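Long-range contact in N-acetylglucosamine 2-epimerase (PDB 3GT5), which is probably a sugar isomerase or epimerase of the N-acylglucosamine 2-epimerase family: residues T206-V217 and W268-V279. Sequence-based numbering, arbitrary orientation.
Sequences TRRQAAKADGLV and WLVPVARSLFDV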
loop_
_atom_site.group_PDB
_atom_site.type_symbol
_atom_site.label_atom_id
_atom_site.label_comp_id
_atom_site.label_asym_id
_atom_site.label_seq_id
_atom_site.Cartn_x
_atom_site.Cartn_y
_atom_site.Cartn_z
ATOM N N THR A 206 15.470 4.633 2.721
ATOM C CA THR A 206 15.476 4.594 4.192
ATOM C C THR A 206 16.842 4.965 4.805
ATOM O O THR A 206 16.889 5.232 5.960
ATOM C CB THR A 206 14.974 3.273 4.780
ATOM O OG1 THR A 206 15.970 2.244 4.529
ATOM C CG2 THR A 206 13.623 2.899 4.195
ATOM N N ARG A 207 17.911 4.980 4.003
ATOM C CA ARG A 207 19.224 5.426 4.453
ATOM C C ARG A 207 19.611 6.748 3.825
ATOM O O ARG A 207 19.657 7.753 4.552
ATOM C CB ARG A 207 20.284 4.344 4.264
ATOM C CG ARG A 207 19.946 3.098 5.069
ATOM C CD ARG A 207 21.197 2.339 5.549
ATOM N NE ARG A 207 21.838 1.717 4.424
ATOM C CZ ARG A 207 22.924 0.954 4.497
ATOM N NH1 ARG A 207 23.393 0.417 3.387
ATOM N NH2 ARG A 207 23.552 0.757 5.651
ATOM N N ARG A 208 19.870 6.790 2.519
ATOM C CA ARG A 208 20.322 8.044 1.911
ATOM C C ARG A 208 19.326 9.190 2.026
ATOM O O ARG A 208 19.694 10.283 2.474
ATOM C CB ARG A 208 20.674 7.852 0.457
ATOM C CG ARG A 208 21.523 8.979 -0.069
ATOM C CD ARG A 208 21.755 8.777 -1.575
ATOM N NE ARG A 208 20.511 8.816 -2.369
ATOM C CZ ARG A 208 20.402 8.395 -3.636
ATOM N NH1 ARG A 208 21.466 7.898 -4.281
ATOM N NH2 ARG A 208 19.234 8.453 -4.270
ATOM N N GLN A 209 18.106 8.958 1.583
ATOM C CA GLN A 209 17.107 10.042 1.609
ATOM C C GLN A 209 16.703 10.396 3.024
ATOM O O GLN A 209 16.518 11.592 3.332
ATOM C CB GLN A 209 15.868 9.761 0.735
ATOM C CG GLN A 209 16.155 9.502 -0.781
ATOM C CD GLN A 209 16.969 10.599 -1.419
ATOM O OE1 GLN A 209 18.039 10.347 -1.973
ATOM N NE2 GLN A 209 16.460 11.825 -1.367
ATOM N N ALA A 210 16.550 9.398 3.882
ATOM C CA ALA A 210 16.209 9.660 5.289
ATOM C C ALA A 210 17.266 10.541 5.970
ATOM O O ALA A 210 16.909 11.341 6.813
ATOM C CB ALA A 210 16.009 8.342 6.079
ATOM N N ALA A 211 18.547 10.389 5.601
ATOM C CA ALA A 211 19.635 11.209 6.138
ATOM C C ALA A 211 19.434 12.694 5.892
ATOM O O ALA A 211 19.928 13.509 6.647
ATOM C CB ALA A 211 20.972 10.753 5.588
ATOM N N LYS A 212 18.665 13.050 4.862
ATOM C CA LYS A 212 18.455 14.446 4.505
ATOM C C LYS A 212 17.316 15.081 5.296
ATOM O O LYS A 212 17.040 16.287 5.152
ATOM C CB LYS A 212 18.169 14.532 3.014
ATOM C CG LYS A 212 19.257 13.910 2.113
ATOM C CD LYS A 212 18.885 14.063 0.643
ATOM C CE LYS A 212 19.783 13.221 -0.250
ATOM N NZ LYS A 212 20.919 13.994 -0.653
ATOM N N ALA A 213 16.640 14.287 6.124
ATOM C CA ALA A 213 15.453 14.796 6.846
ATOM C C ALA A 213 15.443 14.283 8.253
ATOM O O ALA A 213 14.402 13.881 8.794
ATOM C CB ALA A 213 14.166 14.403 6.099
ATOM N N ASP A 214 16.641 14.226 8.819
ATOM C CA ASP A 214 16.847 13.938 10.212
ATOM C C ASP A 214 16.405 12.545 10.611
ATOM O O ASP A 214 15.955 12.319 11.727
ATOM C CB ASP A 214 16.215 15.033 11.090
ATOM C CG ASP A 214 16.927 15.165 12.437
ATOM O OD1 ASP A 214 18.167 14.975 12.452
ATOM O OD2 ASP A 214 16.251 15.421 13.466
ATOM N N GLY A 215 16.568 11.605 9.690
ATOM C CA GLY A 215 16.370 10.198 9.982
ATOM C C GLY A 215 14.993 9.624 9.721
ATOM O O GLY A 215 14.753 8.430 10.025
ATOM N N LEU A 216 14.072 10.436 9.202
ATOM C CA LEU A 216 12.764 9.954 8.751
ATOM C C LEU A 216 12.643 10.198 7.260
ATOM O O LEU A 216 13.402 10.988 6.700
ATOM C CB LEU A 216 11.620 10.643 9.490
ATOM C CG LEU A 216 11.491 10.347 10.987
ATOM C CD1 LEU A 216 10.256 11.104 11.504
ATOM C CD2 LEU A 216 11.353 8.856 11.275
ATOM N N VAL A 217 11.716 9.504 6.607
ATOM C CA VAL A 217 11.532 9.599 5.171
ATOM C C VAL A 217 10.492 10.679 4.834
ATOM O O VAL A 217 9.306 10.540 5.129
ATOM C CB VAL A 217 11.108 8.238 4.554
ATOM C CG1 VAL A 217 10.887 8.341 3.046
ATOM C CG2 VAL A 217 12.131 7.121 4.920
ATOM N N TRP A 268 21.994 -4.105 8.283
ATOM C CA TRP A 268 21.416 -2.771 8.456
ATOM C C TRP A 268 19.889 -2.704 8.511
ATOM O O TRP A 268 19.338 -1.732 9.049
ATOM C CB TRP A 268 21.943 -1.793 7.422
ATOM C CG TRP A 268 21.529 -2.011 6.033
ATOM C CD1 TRP A 268 22.224 -2.662 5.065
ATOM C CD2 TRP A 268 20.323 -1.531 5.400
ATOM N NE1 TRP A 268 21.537 -2.609 3.870
ATOM C CE2 TRP A 268 20.379 -1.906 4.052
ATOM C CE3 TRP A 268 19.245 -0.748 5.833
ATOM C CZ2 TRP A 268 19.380 -1.563 3.142
ATOM C CZ3 TRP A 268 18.253 -0.429 4.936
ATOM C CH2 TRP A 268 18.327 -0.829 3.608
ATOM N N LEU A 269 19.192 -3.721 8.009
ATOM C CA LEU A 269 17.743 -3.611 7.852
ATOM C C LEU A 269 16.973 -3.407 9.175
ATOM O O LEU A 269 16.152 -2.478 9.289
ATOM C CB LEU A 269 17.217 -4.848 7.117
ATOM C CG LEU A 269 17.769 -5.032 5.699
ATOM C CD1 LEU A 269 17.496 -6.531 5.212
ATOM C CD2 LEU A 269 17.210 -3.996 4.737
ATOM N N VAL A 270 17.246 -4.247 10.159
ATOM C CA VAL A 270 16.477 -4.221 11.409
ATOM C C VAL A 270 16.719 -2.927 12.186
ATOM O O VAL A 270 15.753 -2.315 12.585
ATOM C CB VAL A 270 16.647 -5.504 12.256
ATOM C CG1 VAL A 270 15.840 -5.384 13.587
ATOM C CG2 VAL A 270 16.217 -6.707 11.482
ATOM N N PRO A 271 17.983 -2.496 12.406
ATOM C CA PRO A 271 18.178 -1.257 13.154
ATOM C C PRO A 271 17.509 -0.045 12.470
ATOM O O PRO A 271 16.967 0.866 13.148
ATOM C CB PRO A 271 19.707 -1.075 13.186
ATOM C CG PRO A 271 20.268 -2.382 12.892
ATOM C CD PRO A 271 19.260 -3.220 12.185
ATOM N N VAL A 272 17.557 -0.007 11.142
ATOM C CA VAL A 272 16.874 1.087 10.422
ATOM C C VAL A 272 15.355 1.009 10.624
ATOM O O VAL A 272 14.709 2.025 10.926
ATOM C CB VAL A 272 17.265 1.146 8.940
ATOM C CG1 VAL A 272 16.370 2.113 8.155
ATOM C CG2 VAL A 272 18.722 1.542 8.764
ATOM N N ALA A 273 14.796 -0.202 10.493
ATOM C CA ALA A 273 13.361 -0.455 10.762
ATOM C C ALA A 273 12.949 0.034 12.157
ATOM O O ALA A 273 11.931 0.707 12.294
ATOM C CB ALA A 273 13.037 -1.969 10.631
ATOM N N ARG A 274 13.743 -0.326 13.168
ATOM C CA ARG A 274 13.441 0.079 14.572
ATOM C C ARG A 274 13.482 1.608 14.718
ATOM O O ARG A 274 12.614 2.200 15.362
ATOM C CB ARG A 274 14.413 -0.595 15.559
ATOM C CG ARG A 274 14.280 -2.108 15.591
ATOM C CD ARG A 274 15.072 -2.728 16.728
ATOM N NE ARG A 274 14.518 -2.283 18.008
ATOM C CZ ARG A 274 14.705 -2.894 19.181
ATOM N NH1 ARG A 274 15.446 -3.992 19.255
ATOM N NH2 ARG A 274 14.149 -2.381 20.280
ATOM N N SER A 275 14.456 2.257 14.086
ATOM C CA SER A 275 14.581 3.730 14.166
ATOM C C SER A 275 13.353 4.412 13.545
ATOM O O SER A 275 12.830 5.404 14.086
ATOM C CB SER A 275 15.895 4.244 13.526
ATOM O OG SER A 275 15.856 4.254 12.076
ATOM N N LEU A 276 12.889 3.890 12.404
ATOM C CA LEU A 276 11.747 4.487 11.730
ATOM C C LEU A 276 10.458 4.314 12.550
ATOM O O LEU A 276 9.653 5.265 12.729
ATOM C CB LEU A 276 11.540 3.849 10.350
ATOM C CG LEU A 276 12.656 4.199 9.338
ATOM C CD1 LEU A 276 12.492 3.443 7.991
ATOM C CD2 LEU A 276 12.746 5.738 9.078
ATOM N N PHE A 277 10.256 3.086 13.008
ATOM C CA PHE A 277 9.023 2.754 13.724
ATOM C C PHE A 277 8.967 3.540 15.069
ATOM O O PHE A 277 7.947 4.181 15.361
ATOM C CB PHE A 277 8.925 1.267 13.973
ATOM C CG PHE A 277 7.687 0.860 14.751
ATOM C CD1 PHE A 277 6.593 0.362 14.089
ATOM C CD2 PHE A 277 7.623 0.988 16.128
ATOM C CE1 PHE A 277 5.435 -0.010 14.748
ATOM C CE2 PHE A 277 6.452 0.609 16.813
ATOM C CZ PHE A 277 5.370 0.111 16.116
ATOM N N ASP A 278 10.056 3.513 15.831
ATOM C CA ASP A 278 10.064 4.030 17.226
ATOM C C ASP A 278 9.787 5.516 17.196
ATOM O O ASP A 278 8.951 6.008 17.950
ATOM C CB ASP A 278 11.402 3.775 17.950
ATOM C CG ASP A 278 11.716 2.277 18.176
ATOM O OD1 ASP A 278 10.871 1.374 17.925
ATOM O OD2 ASP A 278 12.874 2.012 18.586
ATOM N N VAL A 279 10.478 6.236 16.324
ATOM C CA VAL A 279 10.274 7.672 16.194
ATOM C C VAL A 279 8.888 8.016 15.683
ATOM O O VAL A 279 8.218 8.905 16.253
ATOM C CB VAL A 279 11.340 8.310 15.275
ATOM C CG1 VAL A 279 10.979 9.768 14.965
ATOM C CG2 VAL A 279 12.692 8.183 15.936
HETATM O O HOH W 1 16.593 6.425 10.585
HETATM O O HOH W 2 14.414 7.948 13.011
#
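The guanidinium of R207 lies flat on the indole of W268 in the (alpha/alpha)6 barrel, the fold of the N-acylglucosamine 2-epimerase family; the helical segments 206-211 and 269-279 run at 40° to each other, with W268 just before the second. The guanidinium and indole planes are 7° apart, and R207 CZ stands 3.6 Å from the centroid of the five-membered ring of W268, almost on its normal, a cation-pi stack. The aliphatic part of the arginine continues over the same face, its CD making a CH-pi contact with the six-membered ring. Bends at chi2 and chi3 turn the chain along the indole, while a salt bridge from NE to D203 helps to fix the rotation of the guanidinium. L269 CD2 lies over the opposite face of W268, offset toward the rim.

T206 meets the edge of that indole near its plane, OG1 lying 3.5 Å from W268 CZ3. With chi1 at 71°, OG1 sits between the backbone N and the carbonyl carbon; it is hydrogen-bonded to A202 O of its own helix and also touches V272 CG1. The other branch, CG2, rests on L276 CD1 at 4.0 Å.

Beyond the end of helix 192-211, a type I' turn from A213 to L216 brings the chain back to helix 269-284. Here L276 CD2 packs against L216 CD2 and only loosely approaches V217 CG2, and both methyls of L216 touch V279 CG1, with L216 CD1 3.8 Å away. F245 and Q250 also contact L216, placing this apolar cluster beside helix 247-263. No direct hydrogen bond joins the two segments; two waters bridge them, both donating to G215 O. One also donates to S275 O; the other, 2.8 Å from G215 O, donates to S275 OG at 2.7 Å, and that hydroxyl in turn donates to V272 O.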